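Local coordinates for protein Alpha/beta hydrolase (Enterobacter asburiae, PDB 6KMO) that probably hydrolyses carboxylic ester bonds as a lipase-type esterase built on the alpha/beta hydrolase fold, at residues G109-D114 with M234-D239; K67-Q72 with H118-R123. The protein carries 2 engineered substitutions. All coordinates share one frame; numbering follows the deposited sequence.

Contact 1: G109-D114 with M234-D239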
loop_
_atom_site.group_PDB
_atom_site.type_symbol
_atom_site.label_atom_id
_atom_site.label_comp_id
_atom_site.label_asym_id
_atom_site.label_seq_id
_atom_site.Cartn_x
_atom_site.Cartn_y
_atom_site.Cartn_z
ATOM N N GLY A 109 4.697 -22.075 -6.351
ATOM C CA GLY A 109 5.093 -23.165 -5.480
ATOM C C GLY A 109 6.208 -24.020 -6.018
ATOM O O GLY A 109 6.330 -25.195 -5.606
ATOM N N TRP A 110 7.024 -23.479 -6.929
ATOM C CA TRP A 110 8.123 -24.138 -7.630
ATOM C C TRP A 110 7.632 -25.152 -8.658
ATOM O O TRP A 110 8.262 -25.336 -9.700
ATOM C CB TRP A 110 9.145 -24.746 -6.668
ATOM C CG TRP A 110 9.776 -23.720 -5.762
ATOM C CD1 TRP A 110 10.683 -22.760 -6.104
ATOM C CD2 TRP A 110 9.540 -23.553 -4.356
ATOM N NE1 TRP A 110 11.022 -22.003 -5.018
ATOM C CE2 TRP A 110 10.343 -22.477 -3.925
ATOM C CE3 TRP A 110 8.725 -24.205 -3.422
ATOM C CZ2 TRP A 110 10.370 -22.049 -2.609
ATOM C CZ3 TRP A 110 8.758 -23.787 -2.118
ATOM C CH2 TRP A 110 9.575 -22.724 -1.712
ATOM N N VAL A 111 6.492 -25.784 -8.394
ATOM C CA VAL A 111 5.907 -26.762 -9.313
ATOM C C VAL A 111 5.195 -26.078 -10.475
ATOM O O VAL A 111 5.322 -26.518 -11.631
ATOM C CB VAL A 111 4.959 -27.688 -8.531
ATOM C CG1 VAL A 111 4.340 -28.720 -9.463
ATOM C CG2 VAL A 111 5.668 -28.368 -7.389
ATOM N N LEU A 112 4.443 -25.019 -10.203
ATOM C CA LEU A 112 3.584 -24.369 -11.187
ATOM C C LEU A 112 4.221 -23.096 -11.722
ATOM O O LEU A 112 5.229 -22.604 -11.216
ATOM C CB LEU A 112 2.230 -23.994 -10.565
ATOM C CG LEU A 112 1.593 -24.929 -9.548
ATOM C CD1 LEU A 112 0.299 -24.291 -9.035
ATOM C CD2 LEU A 112 1.330 -26.289 -10.159
ATOM N N GLY A 113 3.595 -22.545 -12.742
ATOM C CA GLY A 113 3.957 -21.241 -13.236
ATOM C C GLY A 113 4.960 -21.282 -14.371
ATOM O O GLY A 113 5.639 -22.275 -14.619
ATOM N N ASP A 114 5.043 -20.145 -15.059
ATOM C CA ASP A 114 5.797 -19.950 -16.291
ATOM C C ASP A 114 5.557 -18.506 -16.725
ATOM O O ASP A 114 4.950 -17.714 -15.991
ATOM C CB ASP A 114 5.382 -20.957 -17.360
ATOM C CG ASP A 114 3.933 -20.859 -17.750
ATOM O OD1 ASP A 114 3.273 -19.854 -17.429
ATOM O OD2 ASP A 114 3.439 -21.791 -18.447
ATOM N N MET A 234 0.805 -25.676 0.313
ATOM C CA MET A 234 2.120 -25.170 0.681
ATOM C C MET A 234 3.052 -26.299 1.108
ATOM O O MET A 234 4.240 -26.301 0.758
ATOM C CB MET A 234 2.011 -24.116 1.778
ATOM C CG MET A 234 1.642 -22.710 1.276
ATOM S SD MET A 234 2.705 -21.993 -0.091
ATOM C CE MET A 234 4.383 -22.395 0.580
ATOM N N LYS A 235 2.537 -27.269 1.870
ATOM C CA LYS A 235 3.370 -28.398 2.273
ATOM C C LYS A 235 3.816 -29.208 1.062
ATOM O O LYS A 235 4.975 -29.646 0.989
ATOM C CB LYS A 235 2.616 -29.284 3.263
ATOM C CG LYS A 235 2.444 -28.664 4.634
ATOM C CD LYS A 235 1.629 -29.568 5.560
ATOM C CE LYS A 235 1.535 -28.975 6.940
ATOM N NZ LYS A 235 0.734 -29.845 7.870
ATOM N N TRP A 236 2.914 -29.393 0.094
ATOM C CA TRP A 236 3.230 -30.123 -1.130
ATOM C C TRP A 236 4.274 -29.380 -1.957
ATOM O O TRP A 236 5.203 -29.983 -2.510
ATOM C CB TRP A 236 1.945 -30.335 -1.932
ATOM C CG TRP A 236 2.058 -31.191 -3.140
ATOM C CD1 TRP A 236 2.366 -32.520 -3.185
ATOM C CD2 TRP A 236 1.818 -30.797 -4.493
ATOM N NE1 TRP A 236 2.351 -32.967 -4.476
ATOM C CE2 TRP A 236 2.014 -31.927 -5.303
ATOM C CE3 TRP A 236 1.458 -29.587 -5.102
ATOM C CZ2 TRP A 236 1.858 -31.897 -6.676
ATOM C CZ3 TRP A 236 1.315 -29.565 -6.472
ATOM C CH2 TRP A 236 1.510 -30.709 -7.240
ATOM N N PHE A 237 4.111 -28.072 -2.098
ATOM C CA PHE A 237 5.088 -27.284 -2.838
ATOM C C PHE A 237 6.468 -27.410 -2.209
ATOM O O PHE A 237 7.454 -27.712 -2.895
ATOM C CB PHE A 237 4.648 -25.820 -2.868
ATOM C CG PHE A 237 3.399 -25.526 -3.685
ATOM C CD1 PHE A 237 3.090 -26.215 -4.852
ATOM C CD2 PHE A 237 2.555 -24.498 -3.290
ATOM C CE1 PHE A 237 1.960 -25.903 -5.586
ATOM C CE2 PHE A 237 1.428 -24.166 -4.030
ATOM C CZ PHE A 237 1.130 -24.870 -5.177
ATOM N N TRP A 238 6.559 -27.201 -0.895
ATOM C CA TRP A 238 7.833 -27.353 -0.204
ATOM C C TRP A 238 8.396 -28.759 -0.375
ATOM O O TRP A 238 9.606 -28.930 -0.555
ATOM C CB TRP A 238 7.669 -26.989 1.271
ATOM C CG TRP A 238 7.882 -25.555 1.582
ATOM C CD1 TRP A 238 6.931 -24.629 1.913
ATOM C CD2 TRP A 238 9.138 -24.870 1.600
ATOM N NE1 TRP A 238 7.528 -23.399 2.126
ATOM C CE2 TRP A 238 8.880 -23.526 1.957
ATOM C CE3 TRP A 238 10.457 -25.263 1.351
ATOM C CZ2 TRP A 238 9.895 -22.578 2.070
ATOM C CZ3 TRP A 238 11.467 -24.314 1.462
ATOM C CH2 TRP A 238 11.177 -22.986 1.820
ATOM N N ASP A 239 7.534 -29.786 -0.303
ATOM C CA ASP A 239 8.022 -31.156 -0.406
ATOM C C ASP A 239 8.593 -31.444 -1.790
ATOM O O ASP A 239 9.562 -32.193 -1.917
ATOM C CB ASP A 239 6.907 -32.153 -0.091
ATOM C CG ASP A 239 6.566 -32.236 1.392
ATOM O OD1 ASP A 239 7.308 -31.709 2.248
ATOM O OD2 ASP A 239 5.528 -32.854 1.710
#
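The absence of a side chain at Gly-109 lets the ring of Phe-237 settle face-on against the backbone. The CA of Gly-109 sits 3.6 Å from the centroid of the Phe-237 ring and 21° off its normal, a CH-pi contact over one face. The same glycine turns its carbonyl O to the CB of Phe-237, 3.3 Å away, so backbone and benzyl group fit closely from CB to ring. Gly-109 and Trp-110 both adopt positive phi, a sharp bend that spreads the following side chains along one side of the helix. Val-111 is the wedge. Its CG1, anti to the backbone N, meets CH2 of Trp-236 at 4.1 Å, while CG2 enters at the edge of the Phe-237 ring, 4.2 Å from CD1. Leu-112 crosses Phe-237 at about a right angle and lays CD1 4.0 Å from CZ. The glycine-rich run ending in Gly-109 and Trp-110 matches the HGGGW signature of hormone-sensitive-lipase-like esterases, in which such glycines form the oxyanion hole; Gly-109 indeed lies near a probable nucleophile elbow around Ser-180. On the other flank Trp-110 reaches out to Trp-238 in an edge-to-face pair. The six-membered rings stand 4.8 Å apart between centroids, with planes at 65°, and CH2 at the rim of Trp-110 presses on the face of Trp-238. Tyr-241 stacks with Trp-110, and Phe-215 meets Trp-238, prolonging the aromatic cluster. Leu-112 and Trp-236 both rest on Ala-55 of helix 52-63.

Contact 2: K67-Q72 with H118-R123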
loop_
_atom_site.group_PDB
_atom_site.type_symbol
_atom_site.label_atom_id
_atom_site.label_comp_id
_atom_site.label_asym_id
_atom_site.label_seq_id
_atom_site.Cartn_x
_atom_site.Cartn_y
_atom_site.Cartn_z
ATOM N N LYS A 67 -7.192 -10.577 -21.265
ATOM C CA LYS A 67 -6.787 -9.377 -21.980
ATOM C C LYS A 67 -5.450 -8.891 -21.433
ATOM O O LYS A 67 -5.286 -8.740 -20.218
ATOM C CB LYS A 67 -7.854 -8.298 -21.783
ATOM C CG LYS A 67 -7.499 -6.933 -22.371
ATOM C CD LYS A 67 -8.294 -5.803 -21.695
ATOM C CE LYS A 67 -8.573 -4.635 -22.644
ATOM N NZ LYS A 67 -9.808 -3.869 -22.286
ATOM N N LEU A 68 -4.491 -8.664 -22.329
ATOM C CA LEU A 68 -3.175 -8.181 -21.928
ATOM C C LEU A 68 -3.054 -6.705 -22.245
ATOM O O LEU A 68 -3.392 -6.284 -23.365
ATOM C CB LEU A 68 -2.092 -8.942 -22.669
ATOM C CG LEU A 68 -2.020 -10.443 -22.381
ATOM C CD1 LEU A 68 -0.876 -11.074 -23.113
ATOM C CD2 LEU A 68 -1.894 -10.704 -20.875
ATOM N N PRO A 69 -2.584 -5.886 -21.310
ATOM C CA PRO A 69 -2.362 -4.480 -21.630
ATOM C C PRO A 69 -1.171 -4.330 -22.547
ATOM O O PRO A 69 -0.262 -5.180 -22.561
ATOM C CB PRO A 69 -2.101 -3.846 -20.251
ATOM C CG PRO A 69 -1.464 -4.941 -19.483
ATOM C CD PRO A 69 -2.134 -6.225 -19.946
ATOM N N PRO A 70 -1.121 -3.267 -23.348
ATOM C CA PRO A 70 -0.046 -3.137 -24.333
ATOM C C PRO A 70 1.347 -3.127 -23.709
ATOM O O PRO A 70 1.603 -2.436 -22.720
ATOM C CB PRO A 70 -0.361 -1.800 -25.016
ATOM C CG PRO A 70 -1.835 -1.644 -24.845
ATOM C CD PRO A 70 -2.148 -2.225 -23.504
ATOM N N ALA A 71 2.253 -3.873 -24.337
ATOM C CA ALA A 71 3.657 -3.952 -23.957
ATOM C C ALA A 71 4.400 -4.650 -25.085
ATOM O O ALA A 71 3.786 -5.289 -25.946
ATOM C CB ALA A 71 3.841 -4.742 -22.655
ATOM N N GLN A 72 5.720 -4.537 -25.064
ATOM C CA GLN A 72 6.591 -5.228 -26.005
ATOM C C GLN A 72 7.229 -6.429 -25.316
ATOM O O GLN A 72 7.761 -6.295 -24.206
ATOM C CB GLN A 72 7.741 -4.318 -26.434
ATOM C CG GLN A 72 7.395 -3.018 -27.097
ATOM C CD GLN A 72 8.636 -2.162 -27.313
ATOM O OE1 GLN A 72 9.767 -2.642 -27.200
ATOM N NE2 GLN A 72 8.428 -0.891 -27.626
ATOM N N HIS A 118 2.076 -15.657 -15.958
ATOM C CA HIS A 118 2.427 -14.429 -15.252
ATOM C C HIS A 118 2.480 -13.201 -16.146
ATOM O O HIS A 118 2.760 -12.099 -15.651
ATOM C CB HIS A 118 3.780 -14.603 -14.547
ATOM C CG HIS A 118 3.683 -15.436 -13.302
ATOM N ND1 HIS A 118 3.302 -16.760 -13.323
ATOM C CD2 HIS A 118 3.881 -15.122 -12.001
ATOM C CE1 HIS A 118 3.272 -17.223 -12.086
ATOM N NE2 HIS A 118 3.620 -16.245 -11.266
ATOM N N GLU A 119 2.158 -13.339 -17.439
ATOM C CA GLU A 119 2.394 -12.252 -18.383
ATOM C C GLU A 119 1.583 -11.001 -18.060
ATOM O O GLU A 119 2.098 -9.882 -18.144
ATOM C CB GLU A 119 2.136 -12.718 -19.822
ATOM C CG GLU A 119 2.406 -11.609 -20.812
ATOM C CD GLU A 119 2.446 -12.064 -22.245
ATOM O OE1 GLU A 119 2.010 -13.206 -22.520
ATOM O OE2 GLU A 119 2.942 -11.280 -23.086
ATOM N N ARG A 120 0.312 -11.150 -17.689
ATOM C CA ARG A 120 -0.491 -9.964 -17.423
ATOM C C ARG A 120 0.079 -9.180 -16.242
ATOM O O ARG A 120 0.219 -7.948 -16.301
ATOM C CB ARG A 120 -1.944 -10.358 -17.190
ATOM C CG ARG A 120 -2.906 -9.178 -17.286
ATOM C CD ARG A 120 -3.830 -9.114 -16.092
ATOM N NE ARG A 120 -3.174 -8.521 -14.925
ATOM C CZ ARG A 120 -3.042 -9.092 -13.733
ATOM N NH1 ARG A 120 -3.431 -10.332 -13.481
ATOM N NH2 ARG A 120 -2.493 -8.377 -12.769
ATOM N N LEU A 121 0.414 -9.891 -15.164
ATOM C CA LEU A 121 1.037 -9.271 -14.001
ATOM C C LEU A 121 2.337 -8.580 -14.377
ATOM O O LEU A 121 2.588 -7.445 -13.964
ATOM C CB LEU A 121 1.288 -10.341 -12.934
ATOM C CG LEU A 121 2.181 -9.969 -11.750
ATOM C CD1 LEU A 121 1.646 -8.757 -10.980
ATOM C CD2 LEU A 121 2.333 -11.170 -10.808
ATOM N N ILE A 122 3.194 -9.262 -15.140
ATOM C CA ILE A 122 4.469 -8.664 -15.524
ATOM C C ILE A 122 4.234 -7.398 -16.331
ATOM O O ILE A 122 4.870 -6.368 -16.093
ATOM C CB ILE A 122 5.337 -9.676 -16.287
ATOM C CG1 ILE A 122 5.720 -10.837 -15.377
ATOM C CG2 ILE A 122 6.575 -8.989 -16.828
ATOM C CD1 ILE A 122 6.206 -12.048 -16.124
ATOM N N ARG A 123 3.336 -7.463 -17.309
ATOM C CA ARG A 123 3.050 -6.279 -18.110
ATOM C C ARG A 123 2.524 -5.139 -17.247
ATOM O O ARG A 123 2.886 -3.973 -17.460
ATOM C CB ARG A 123 2.051 -6.614 -19.224
ATOM C CG ARG A 123 2.626 -7.460 -20.357
ATOM C CD ARG A 123 1.536 -7.772 -21.357
ATOM N NE ARG A 123 1.998 -8.527 -22.513
ATOM C CZ ARG A 123 1.701 -8.237 -23.781
ATOM N NH1 ARG A 123 0.989 -7.166 -24.091
ATOM N NH2 ARG A 123 2.158 -9.029 -24.740
HETATM O O HOH W 1 0.715 -5.708 -26.745
HETATM O O HOH W 2 2.911 -7.343 -27.597
#
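Two N-H groups of Arg-123 grip the single oxygen OE2 of Glu-119, one turn back on the same helix. NE holds it at 3.0 Å and the salt-bridging NH2 of Arg-123 holds OE2 of Glu-119 at 2.9 Å, a side-on grasp that meets the carboxylate from above its plane. This clamp fixes the rotation of the guanidinium and leaves NH1 directed at the crossing chain. There Arg-123 NH1 donates to the carbonyl O of Pro-69 over 2.8 Å, fairly straight at 159°; the acceptor lies in the guanidinium plane, although the donor stands above the carbonyl plane. NH1 also donates to a water that in turn bonds Ala-71 O, and NH2 reaches a second water on that oxygen through a weak bond. Every N-H of the guanidinium thus has a partner, the last only a weakly held water, and the partial neutralisation by Glu-119 would temper the charge.

The guanidinium is also sandwiched: CB of Leu-68 lies over one face and CB of Ala-71 over the other. The long extended shaft of Arg-123 from CG to NE permits this, with CG 3.8 Å from CB of Ala-71 and CB 3.9 Å from CG of Pro-69. The fork of Leu-68 spans two neighbouring side chains, setting CD1 3.6 Å from CD of Glu-119 and CD2 3.7 Å from CB of Arg-120. The bent chain of Arg-120 carries its charge elsewhere, to Asn-313, Asp-124 and Gly-310. Pro-70 O takes a further bond from Arg-127 of helix 115-129, while Ala-71 and Arg-123 both pack on Val-90 of strand 83-92, joining this helix to the start of edge strand 71-80.

Overall arrangement
The segments alternate along the chain, in the order 67-72, 109-114, 118-123, 234-239, so the two contacts cross along the chain. Their centres lie 23 Å apart, yet they meet where CA of Gly-113 packs 4.2 Å from CE1 of His-118. The continuous run from strand 99-105 through loop 109-114 into helix 115-129 links them, and Asp-114 at the N-cap marks the change from loop to helix. Contact 1 is buried and ties the putative oxyanion loop to helix 231-241, which comes, in sequence, between strands 203-207 and 269-274. Contact 2 lies at the surface and fastens helix 115-129 to the lead-in and first residues of strand 71-80, one of the sheet's two outermost strands in this chain.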